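Local coordinates for alkaline phosphatase D (Bacillus subtilis, PDB 2YEQ), which hydrolyses phosphate esters, releasing an alcohol and phosphate, at an active site that holds iron(III) and calcium, at residues Leu149-Tyr154 with Thr378-Ala383. Residues are numbered along the deposited sequence; the frame is centred on the assembly and turned at random.
With FE (Fe (III) ion), chain B; CA (calcium ion), chain C; EDO (1,2-ethanediol), chain U.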
loop_
_atom_site.group_PDB
_atom_site.type_symbol
_atom_site.label_atom_id
_atom_site.label_comp_id
_atom_site.label_asym_id
_atom_site.label_seq_id
_atom_site.Cartn_x
_atom_site.Cartn_y
_atom_site.Cartn_z
ATOM N N LEU A 149 -0.170 -0.766 -0.004
ATOM C CA LEU A 149 0.485 -0.611 1.304
ATOM C C LEU A 149 0.892 0.829 1.624
ATOM O O LEU A 149 1.614 1.062 2.603
ATOM C CB LEU A 149 1.729 -1.491 1.388
ATOM C CG LEU A 149 1.488 -2.994 1.178
ATOM C CD1 LEU A 149 2.821 -3.754 1.352
ATOM C CD2 LEU A 149 0.398 -3.540 2.080
ATOM N N GLY A 150 0.480 1.777 0.782
ATOM C CA GLY A 150 0.579 3.231 1.119
ATOM C C GLY A 150 1.198 4.093 0.038
ATOM O O GLY A 150 1.712 3.594 -0.968
ATOM N N ASP A 151 1.181 5.410 0.297
ATOM C CA ASP A 151 1.575 6.426 -0.628
ATOM C C ASP A 151 0.819 6.221 -1.947
ATOM O O ASP A 151 1.391 6.278 -3.018
ATOM C CB ASP A 151 3.081 6.464 -0.833
ATOM C CG ASP A 151 3.857 6.904 0.416
ATOM O OD1 ASP A 151 3.248 7.120 1.474
ATOM O OD2 ASP A 151 5.120 6.973 0.314
ATOM N N TYR A 152 -0.480 5.986 -1.818
ATOM C CA TYR A 152 -1.378 5.944 -2.963
ATOM C C TYR A 152 -1.514 7.306 -3.643
ATOM O O TYR A 152 -1.692 7.362 -4.866
ATOM C CB TYR A 152 -2.731 5.441 -2.518
ATOM C CG TYR A 152 -3.699 5.118 -3.625
ATOM C CD1 TYR A 152 -4.425 6.121 -4.254
ATOM C CD2 TYR A 152 -3.929 3.793 -4.016
ATOM C CE1 TYR A 152 -5.352 5.824 -5.265
ATOM C CE2 TYR A 152 -4.865 3.486 -5.039
ATOM C CZ TYR A 152 -5.564 4.514 -5.653
ATOM O OH TYR A 152 -6.471 4.235 -6.646
ATOM N N ILE A 153 -1.474 8.391 -2.855
ATOM C CA ILE A 153 -1.254 9.742 -3.379
ATOM C C ILE A 153 -0.070 10.366 -2.667
ATOM O O ILE A 153 0.354 9.847 -1.637
ATOM C CB ILE A 153 -2.470 10.683 -3.175
ATOM C CG1 ILE A 153 -2.753 10.901 -1.676
ATOM C CG2 ILE A 153 -3.712 10.141 -3.904
ATOM C CD1 ILE A 153 -3.652 12.123 -1.381
ATOM N N TYR A 154 0.475 11.442 -3.248
ATOM C CA TYR A 154 1.453 12.302 -2.597
ATOM C C TYR A 154 0.815 13.702 -2.522
ATOM O O TYR A 154 -0.049 14.044 -3.347
ATOM C CB TYR A 154 2.798 12.347 -3.343
ATOM C CG TYR A 154 3.609 11.068 -3.197
ATOM C CD1 TYR A 154 3.173 9.867 -3.786
ATOM C CD2 TYR A 154 4.766 11.042 -2.436
ATOM C CE1 TYR A 154 3.882 8.689 -3.644
ATOM C CE2 TYR A 154 5.507 9.859 -2.280
ATOM C CZ TYR A 154 5.045 8.680 -2.870
ATOM O OH TYR A 154 5.753 7.520 -2.752
ATOM N N THR A 378 5.757 -5.116 2.807
ATOM C CA THR A 378 6.235 -3.772 3.085
ATOM C C THR A 378 6.338 -2.918 1.819
ATOM O O THR A 378 6.586 -3.441 0.748
ATOM C CB THR A 378 7.651 -3.868 3.668
ATOM O OG1 THR A 378 7.616 -4.704 4.808
ATOM C CG2 THR A 378 8.215 -2.523 3.991
ATOM N N GLY A 379 6.168 -1.598 1.951
ATOM C CA GLY A 379 6.480 -0.677 0.880
ATOM C C GLY A 379 7.452 0.382 1.362
ATOM O O GLY A 379 8.487 0.065 1.931
ATOM N N ASP A 380 7.129 1.642 1.070
ATOM C CA ASP A 380 7.787 2.859 1.617
ATOM C C ASP A 380 9.155 3.206 1.079
ATOM O O ASP A 380 9.437 4.383 0.825
ATOM C CB ASP A 380 7.785 2.869 3.162
ATOM C CG ASP A 380 8.335 4.196 3.742
ATOM O OD1 ASP A 380 7.668 5.263 3.592
ATOM O OD2 ASP A 380 9.459 4.141 4.303
ATOM N N VAL A 381 9.996 2.203 0.847
ATOM C CA VAL A 381 11.412 2.449 0.595
ATOM C C VAL A 381 11.795 2.565 -0.863
ATOM O O VAL A 381 12.942 2.836 -1.176
ATOM C CB VAL A 381 12.331 1.427 1.369
ATOM C CG1 VAL A 381 11.940 1.393 2.869
ATOM C CG2 VAL A 381 12.303 0.027 0.721
ATOM N N HIS A 382 10.821 2.428 -1.753
ATOM C CA HIS A 382 11.015 2.723 -3.188
ATOM C C HIS A 382 12.086 1.823 -3.843
ATOM O O HIS A 382 12.794 2.231 -4.743
ATOM C CB HIS A 382 11.348 4.204 -3.425
ATOM C CG HIS A 382 10.313 5.175 -2.899
ATOM N ND1 HIS A 382 10.534 6.535 -2.895
ATOM C CD2 HIS A 382 9.075 4.996 -2.382
ATOM C CE1 HIS A 382 9.480 7.152 -2.388
ATOM N NE2 HIS A 382 8.573 6.253 -2.068
ATOM N N ALA A 383 12.196 0.603 -3.355
ATOM C CA ALA A 383 13.128 -0.390 -3.898
ATOM C C ALA A 383 12.745 -1.736 -3.330
ATOM O O ALA A 383 12.049 -1.852 -2.310
ATOM C CB ALA A 383 14.602 -0.039 -3.591
HETATM FE FE FE B . 6.616 6.623 -1.191
HETATM CA CA CA C . 5.806 6.373 2.659
HETATM C C1 EDO U . 14.199 9.867 -4.563
HETATM O O1 EDO U . 13.742 10.764 -5.601
HETATM C C2 EDO U . 13.017 9.207 -3.849
HETATM O O2 EDO U . 13.116 7.769 -3.802
HETATM O O HOH W 1 4.823 4.280 1.535
#
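Asp151 and Tyr154 meet His382 at an iron, and Asp151 meets Asp380 at a calcium, a buried contact at the active site of this calcineurin-like metallophosphatase domain, between loops that follow strands 145-148 and 374-378. Bridging by one oxygen is plain from the distances: Asp151 OD2 lies 2.1 Å from the iron and 2.5 Å from the calcium; His211 is an outside polar partner of this carboxylate. Tyr154 and His382 approach tip to tip in neighbouring positions on the iron, Tyr154 OH at 2.0 Å and His382 NE2 at 2.2 Å from it; the 3.2 Å from Tyr154 OH to His382 NE2 reflects shared coordination. With CG anti to the backbone N (chi1 -174°), Asp380 sends OD1 to the calcium at 2.4 Å; the calcium probably offsets the repulsion of the two like-charged carboxylates. His382 ND1 donates a nearly straight hydrogen bond (175°) to ethanediol O2, a probable crystallisation additive. Nearer the strand ends, Leu149 CD1 packs 3.5 Å from Thr378 N. Cys124 also binds the iron, Asp209 and Asp210 the calcium, while Ser412 hydrogen-bonds Tyr154 OH. Ile153 touches helix 179-190, Val381 touches strand 400-406 and helix 504-520, and the metals bring together loops from two different mixed sheets.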